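Local coordinates for cysteine synthase (Fusobacterium nucleatum subsp. nucleatum strain ATCC 25586, PDB 5XEM), which uses pyridoxal 5'-phosphate to produce hydrogen sulfide from L-cysteine by beta-replacement, and probably also makes L-cysteine from O-acetyl-L-serine and sulfide, at residues Asn145-Val150 / Gly231-Tyr236; Val150-Ala155 / Thr179-Ser184. One frame throughout, in Å; residues are numbered along the deposited sequence.

Contact 1: Asn145-Val150 / Gly231-Tyr236; sequences NQFTNV and GIPAVY. With 85F ((2R)-2-azanyl-3-[(2R)-2-azanyl-3-oxidanyl-3-oxidanylidene-propyl]sulfanyl-propanoic acid), chain C; ACT (acetate ion), chain F.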
loop_
_atom_site.group_PDB
_atom_site.type_symbol
_atom_site.label_atom_id
_atom_site.label_comp_id
_atom_site.label_asym_id
_atom_site.label_seq_id
_atom_site.Cartn_x
_atom_site.Cartn_y
_atom_site.Cartn_z
ATOM N N ASN A 145 -18.893 -13.620 -8.837
ATOM C CA ASN A 145 -18.229 -14.830 -9.351
ATOM C C ASN A 145 -17.028 -14.593 -10.248
ATOM O O ASN A 145 -17.060 -14.798 -11.461
ATOM C CB ASN A 145 -19.198 -15.797 -9.985
ATOM C CG ASN A 145 -18.662 -17.240 -9.966
ATOM O OD1 ASN A 145 -17.449 -17.445 -10.012
ATOM N ND2 ASN A 145 -19.551 -18.230 -9.817
ATOM N N GLN A 146 -15.904 -14.228 -9.631
ATOM C CA GLN A 146 -14.666 -14.066 -10.370
ATOM C C GLN A 146 -14.264 -15.295 -11.217
ATOM O O GLN A 146 -13.511 -15.160 -12.179
ATOM C CB GLN A 146 -13.516 -13.738 -9.420
ATOM C CG GLN A 146 -13.263 -14.791 -8.357
ATOM C CD GLN A 146 -12.174 -14.361 -7.408
ATOM O OE1 GLN A 146 -11.213 -13.698 -7.799
ATOM N NE2 GLN A 146 -12.334 -14.718 -6.151
ATOM N N PHE A 147 -14.740 -16.481 -10.833
ATOM C CA PHE A 147 -14.382 -17.701 -11.561
ATOM C C PHE A 147 -15.035 -17.831 -12.936
ATOM O O PHE A 147 -14.479 -18.477 -13.819
ATOM C CB PHE A 147 -14.690 -18.920 -10.694
ATOM C CG PHE A 147 -14.007 -18.865 -9.378
ATOM C CD1 PHE A 147 -12.670 -19.200 -9.292
ATOM C CD2 PHE A 147 -14.669 -18.404 -8.239
ATOM C CE1 PHE A 147 -12.004 -19.100 -8.081
ATOM C CE2 PHE A 147 -13.989 -18.288 -7.027
ATOM C CZ PHE A 147 -12.664 -18.647 -6.959
ATOM N N THR A 148 -16.206 -17.211 -13.098
ATOM C CA THR A 148 -17.015 -17.360 -14.318
ATOM C C THR A 148 -17.333 -16.031 -15.019
ATOM O O THR A 148 -17.729 -16.021 -16.184
ATOM C CB THR A 148 -18.330 -18.050 -13.961
ATOM O OG1 THR A 148 -19.128 -17.181 -13.133
ATOM C CG2 THR A 148 -18.041 -19.338 -13.188
ATOM N N ASN A 149 -17.152 -14.910 -14.319
ATOM C CA ASN A 149 -17.573 -13.604 -14.830
ATOM C C ASN A 149 -16.584 -13.076 -15.839
ATOM O O ASN A 149 -15.432 -12.787 -15.505
ATOM C CB ASN A 149 -17.737 -12.638 -13.652
ATOM C CG ASN A 149 -18.491 -11.361 -14.001
ATOM O OD1 ASN A 149 -18.395 -10.845 -15.107
ATOM N ND2 ASN A 149 -19.237 -10.832 -13.028
ATOM N N VAL A 150 -17.015 -12.919 -17.095
ATOM C CA VAL A 150 -16.080 -12.415 -18.118
ATOM C C VAL A 150 -15.555 -11.025 -17.839
ATOM O O VAL A 150 -14.529 -10.646 -18.384
ATOM C CB VAL A 150 -16.630 -12.444 -19.559
ATOM C CG1 VAL A 150 -16.991 -13.877 -19.927
ATOM C CG2 VAL A 150 -17.796 -11.493 -19.713
ATOM N N GLY A 231 -11.879 -27.829 -10.721
ATOM C CA GLY A 231 -11.667 -27.864 -12.165
ATOM C C GLY A 231 -11.035 -26.557 -12.587
ATOM O O GLY A 231 -10.772 -25.684 -11.737
ATOM N N ILE A 232 -10.787 -26.416 -13.883
ATOM C CA ILE A 232 -10.218 -25.189 -14.426
ATOM C C ILE A 232 -11.300 -24.109 -14.566
ATOM O O ILE A 232 -12.343 -24.354 -15.145
ATOM C CB ILE A 232 -9.526 -25.456 -15.783
ATOM C CG1 ILE A 232 -8.396 -26.473 -15.605
ATOM C CG2 ILE A 232 -8.968 -24.171 -16.380
ATOM C CD1 ILE A 232 -7.826 -26.992 -16.904
ATOM N N PRO A 233 -11.074 -22.905 -14.010
ATOM C CA PRO A 233 -12.123 -21.870 -14.097
ATOM C C PRO A 233 -12.467 -21.465 -15.527
ATOM O O PRO A 233 -11.613 -21.493 -16.379
ATOM C CB PRO A 233 -11.523 -20.681 -13.328
ATOM C CG PRO A 233 -10.431 -21.287 -12.494
ATOM C CD PRO A 233 -9.875 -22.412 -13.317
ATOM N N ALA A 234 -13.731 -21.103 -15.770
ATOM C CA ALA A 234 -14.206 -20.717 -17.092
ATOM C C ALA A 234 -13.454 -19.526 -17.665
ATOM O O ALA A 234 -13.300 -19.405 -18.883
ATOM C CB ALA A 234 -15.706 -20.391 -17.020
ATOM N N VAL A 235 -12.974 -18.631 -16.804
ATOM C CA VAL A 235 -12.265 -17.441 -17.277
ATOM C C VAL A 235 -10.803 -17.648 -17.672
ATOM O O VAL A 235 -10.193 -16.736 -18.196
ATOM C CB VAL A 235 -12.355 -16.260 -16.273
ATOM C CG1 VAL A 235 -13.813 -15.822 -16.139
ATOM C CG2 VAL A 235 -11.760 -16.647 -14.919
ATOM N N TYR A 236 -10.248 -18.838 -17.432
ATOM C CA TYR A 236 -8.923 -19.169 -17.907
ATOM C C TYR A 236 -9.008 -19.606 -19.359
ATOM O O TYR A 236 -9.797 -20.509 -19.694
ATOM C CB TYR A 236 -8.309 -20.304 -17.074
ATOM C CG TYR A 236 -6.978 -20.748 -17.591
ATOM C CD1 TYR A 236 -5.867 -19.930 -17.490
ATOM C CD2 TYR A 236 -6.825 -21.990 -18.253
ATOM C CE1 TYR A 236 -4.645 -20.328 -17.975
ATOM C CE2 TYR A 236 -5.603 -22.381 -18.753
ATOM C CZ TYR A 236 -4.513 -21.551 -18.626
ATOM O OH TYR A 236 -3.277 -21.926 -19.117
HETATM N N 85F C . -6.736 -14.500 -5.990
HETATM C CA 85F C . -8.186 -14.787 -6.000
HETATM C CB 85F C . -8.435 -16.305 -5.860
HETATM S SG 85F C . -7.981 -17.250 -7.294
HETATM C CD 85F C . -8.470 -18.955 -6.955
HETATM C CE 85F C . -7.769 -19.603 -5.731
HETATM N NZ2 85F C . -6.312 -19.426 -5.780
HETATM C CZ1 85F C . -8.090 -21.122 -5.761
HETATM O OH1 85F C . -7.440 -21.834 -4.939
HETATM O OH2 85F C . -8.937 -21.586 -6.575
HETATM C C 85F C . -8.899 -14.045 -4.891
HETATM O OXT 85F C . -8.355 -13.015 -4.461
HETATM O O 85F C . -10.011 -14.494 -4.515
HETATM C C ACT F . -22.820 -18.404 -7.978
HETATM O O ACT F . -22.430 -17.904 -9.035
HETATM O OXT ACT F . -23.906 -18.080 -7.481
HETATM C CH3 ACT F . -21.946 -19.426 -7.307
HETATM O O HOH W 1 -15.466 -21.606 -13.483
#
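Val-235 supplies the tight side of this loop-to-loop contact, straddling the backbone of Gln-146 to Asn-149 with its two methyls. CG1, anti to the carbonyl carbon (chi1 -64°), lies 3.5 Å from Asn-149 O, while CG2 rests 3.6 Å from Gln-146 O. Between them Phe-147 O receives a weak hydrogen bond of 3.3 Å from Val-235 N, which lies in the type I turn Pro-233 to Tyr-236. Pro-233 closes the inner end: its CG approaches the edge of the Phe-147 ring, 4.4 Å from CD1. That edge also borders the bound lanthionine, whose CD sits 3.7 Å from Phe-147 CE1. Gln-146, extended beyond CG, reaches the same ligand, its NE2 giving a hydrogen bond of 2.9 Å to atom O of 85F; its OE1 is held by Thr-77 and Lys-46. The outer side is looser. Thr-148 and Ala-234 are exposed, and a water bridges the loops there, accepting from Ala-234 N at 2.9 Å and donating to Phe-147 O. The contact thus forms part of the wall of the lanthionine pocket, with helix 46-60 touching Gln-146 and Asn-149, and Val-235 packing on the first turn of helix 151-167.

Contact 2: Val150-Ala155 / Thr179-Ser184; sequences VNNPKA and TGTGGS. With PLP (pyridoxal-5'-phosphate), chain D; 85F ((2R)-2-azanyl-3-[(2R)-2-azanyl-3-oxidanyl-3-oxidanylidene-propyl]sulfanyl-propanoic acid), chain C.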
loop_
_atom_site.group_PDB
_atom_site.type_symbol
_atom_site.label_atom_id
_atom_site.label_comp_id
_atom_site.label_asym_id
_atom_site.label_seq_id
_atom_site.Cartn_x
_atom_site.Cartn_y
_atom_site.Cartn_z
ATOM N N VAL A 150 -17.015 -12.919 -17.095
ATOM C CA VAL A 150 -16.080 -12.415 -18.118
ATOM C C VAL A 150 -15.555 -11.025 -17.839
ATOM O O VAL A 150 -14.529 -10.646 -18.384
ATOM C CB VAL A 150 -16.630 -12.444 -19.559
ATOM C CG1 VAL A 150 -16.991 -13.877 -19.927
ATOM C CG2 VAL A 150 -17.796 -11.493 -19.713
ATOM N N ASN A 151 -16.226 -10.277 -16.977
ATOM C CA ASN A 151 -15.728 -8.961 -16.587
ATOM C C ASN A 151 -14.427 -9.003 -15.774
ATOM O O ASN A 151 -13.777 -7.952 -15.589
ATOM C CB ASN A 151 -16.798 -8.159 -15.861
ATOM C CG ASN A 151 -17.929 -7.746 -16.783
ATOM O OD1 ASN A 151 -17.663 -7.283 -17.896
ATOM N ND2 ASN A 151 -19.172 -7.965 -16.362
ATOM N N ASN A 152 -14.067 -10.183 -15.267
ATOM C CA ASN A 152 -12.716 -10.401 -14.710
ATOM C C ASN A 152 -11.643 -10.259 -15.824
ATOM O O ASN A 152 -10.926 -9.241 -15.881
ATOM C CB ASN A 152 -12.726 -11.731 -13.904
ATOM C CG ASN A 152 -11.365 -12.231 -13.513
ATOM O OD1 ASN A 152 -10.316 -11.656 -13.853
ATOM N ND2 ASN A 152 -11.376 -13.359 -12.789
ATOM N N PRO A 153 -11.565 -11.213 -16.766
ATOM C CA PRO A 153 -10.558 -11.013 -17.825
ATOM C C PRO A 153 -10.757 -9.737 -18.653
ATOM O O PRO A 153 -9.769 -9.110 -19.074
ATOM C CB PRO A 153 -10.673 -12.275 -18.697
ATOM C CG PRO A 153 -11.952 -12.905 -18.318
ATOM C CD PRO A 153 -12.264 -12.499 -16.896
ATOM N N LYS A 154 -12.002 -9.318 -18.884
ATOM C CA LYS A 154 -12.193 -8.071 -19.665
ATOM C C LYS A 154 -11.618 -6.805 -18.995
ATOM O O LYS A 154 -11.185 -5.904 -19.683
ATOM C CB LYS A 154 -13.656 -7.829 -20.017
ATOM C CG LYS A 154 -14.168 -8.840 -21.028
ATOM C CD LYS A 154 -15.653 -8.700 -21.372
ATOM C CE LYS A 154 -15.953 -7.335 -21.950
ATOM N NZ LYS A 154 -15.926 -6.368 -20.823
ATOM N N ALA A 155 -11.611 -6.742 -17.665
ATOM C CA ALA A 155 -11.024 -5.609 -16.959
ATOM C C ALA A 155 -9.543 -5.471 -17.329
ATOM O O ALA A 155 -9.078 -4.378 -17.650
ATOM C CB ALA A 155 -11.204 -5.770 -15.435
ATOM N N THR A 179 -1.455 -17.477 -11.853
ATOM C CA THR A 179 -2.860 -17.836 -12.040
ATOM C C THR A 179 -3.537 -18.374 -10.783
ATOM O O THR A 179 -2.929 -19.082 -9.963
ATOM C CB THR A 179 -3.055 -18.897 -13.168
ATOM O OG1 THR A 179 -2.379 -20.128 -12.809
ATOM C CG2 THR A 179 -2.519 -18.348 -14.482
ATOM N N GLY A 180 -4.810 -18.023 -10.665
ATOM C CA GLY A 180 -5.740 -18.570 -9.695
ATOM C C GLY A 180 -7.083 -18.750 -10.413
ATOM O O GLY A 180 -7.481 -19.881 -10.731
ATOM N N THR A 181 -7.785 -17.650 -10.680
ATOM C CA THR A 181 -8.916 -17.710 -11.616
ATOM C C THR A 181 -8.421 -17.877 -13.078
ATOM O O THR A 181 -9.075 -18.538 -13.897
ATOM C CB THR A 181 -9.840 -16.467 -11.571
ATOM O OG1 THR A 181 -9.175 -15.329 -12.131
ATOM C CG2 THR A 181 -10.369 -16.185 -10.166
ATOM N N GLY A 182 -7.268 -17.288 -13.363
ATOM C CA GLY A 182 -6.663 -17.237 -14.677
ATOM C C GLY A 182 -7.056 -15.991 -15.435
ATOM O O GLY A 182 -6.694 -15.812 -16.615
ATOM N N GLY A 183 -7.808 -15.127 -14.771
ATOM C CA GLY A 183 -8.364 -13.948 -15.425
ATOM C C GLY A 183 -7.358 -12.897 -15.756
ATOM O O GLY A 183 -7.400 -12.319 -16.853
ATOM N N SER A 184 -6.462 -12.582 -14.829
ATOM C CA SER A 184 -5.444 -11.571 -15.138
ATOM C C SER A 184 -4.541 -12.059 -16.269
ATOM O O SER A 184 -4.237 -11.283 -17.198
ATOM C CB SER A 184 -4.636 -11.138 -13.902
ATOM O OG SER A 184 -4.055 -12.254 -13.280
HETATM N N1 PLP D . -1.843 -13.634 -6.719
HETATM C C2 PLP D . -2.656 -13.246 -5.723
HETATM C C2A PLP D . -2.067 -12.598 -4.470
HETATM C C3 PLP D . -4.050 -13.405 -5.824
HETATM O O3 PLP D . -4.852 -12.991 -4.811
HETATM C C4 PLP D . -4.602 -13.986 -6.962
HETATM C C4A PLP D . -6.102 -14.182 -7.110
HETATM C C5 PLP D . -3.724 -14.375 -7.983
HETATM C C6 PLP D . -2.354 -14.174 -7.829
HETATM C C5A PLP D . -4.200 -15.004 -9.274
HETATM O O4P PLP D . -4.884 -13.997 -10.103
HETATM P P PLP D . -6.068 -14.375 -11.148
HETATM O O1P PLP D . -6.344 -13.244 -11.973
HETATM O O2P PLP D . -7.160 -14.808 -10.298
HETATM O O3P PLP D . -5.534 -15.562 -11.869
HETATM N N 85F C . -6.736 -14.500 -5.990
HETATM C CA 85F C . -8.186 -14.787 -6.000
HETATM C CB 85F C . -8.435 -16.305 -5.860
HETATM S SG 85F C . -7.981 -17.250 -7.294
HETATM C CD 85F C . -8.470 -18.955 -6.955
HETATM C CE 85F C . -7.769 -19.603 -5.731
HETATM N NZ2 85F C . -6.312 -19.426 -5.780
HETATM C CZ1 85F C . -8.090 -21.122 -5.761
HETATM O OH1 85F C . -7.440 -21.834 -4.939
HETATM O OH2 85F C . -8.937 -21.586 -6.575
HETATM C C 85F C . -8.899 -14.045 -4.891
HETATM O OXT 85F C . -8.355 -13.015 -4.461
HETATM O O 85F C . -10.011 -14.494 -4.515
#
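One side-chain hydrogen bond joins the start of helix 151-167 to the loop that binds the phosphate of the cofactor. Asn-152, its CG anti to the backbone N (chi1 168°), meets Thr-181 tip to tip: Asn-152 ND2 donates to Thr-181 OG1 over 3.0 Å at 156°, with OG1 only 11° out of the amide plane. The same ND2 also bonds to Gln-146 O, so two acceptors fix the turn of the amide. Thr-181 OG1, in the crowded position between its backbone N and carbonyl carbon, accepts again from Gly-183 N, an ST turn leading into helix 183-195, and donates its own proton to PLP O2P at 2.8 Å.

Packing between the segments is close and rests on glycine. Asn-152 OD1 lies 3.4 Å from Gly-183 CA, in the place a side chain would take; glycine has none. Pro-153 CA approaches Gly-183 O at 3.6 Å in a CA-H...O contact.

The phosphate is gripped mainly by backbone. Gly-180 N and Gly-182 N both donate to PLP O3P, the former at 2.8 Å; Thr-181 N serves PLP O2P, and Ser-184 gives PLP O1P both its N and its OG, the hydroxyl at 2.8 Å. On the lanthionine side, Gly-180 CA passes 3.5 Å from 85F SG.

Six donors from 179-184, in the loop and first turn of helix 183-195, thus surround three phosphate oxygens at a helix N terminus, whose dipole would be expected to stabilise the negative charge. With Asn-152 ND2 and Gly-183 N both donating to OG1, the threonine hydroxyl proton would be expected to point at the phosphate.

From the N terminus, the chain first reaches 145-150, after strand 141-142 of the four-stranded parallel sheet, and enters helix 151-167 through Val-150, which both contacts share. It then runs through strand 174-178 of the six-stranded sheet to 179-184, where contact 2 closes the shorter loop. After helix 183-195, strand 200-206 and helix 211-214 it arrives at 231-236, and contact 1 closes the longer loop around the first. The nested pair, with centres about 7 Å apart, touch directly: Pro-233 CB packs against Thr-181 O at 3.3 Å. Together they tie the loop after strand 141-142 and helix 151-167 to the loops after strand 174-178 and before strand 245-247, at the PLP-lanthionine site.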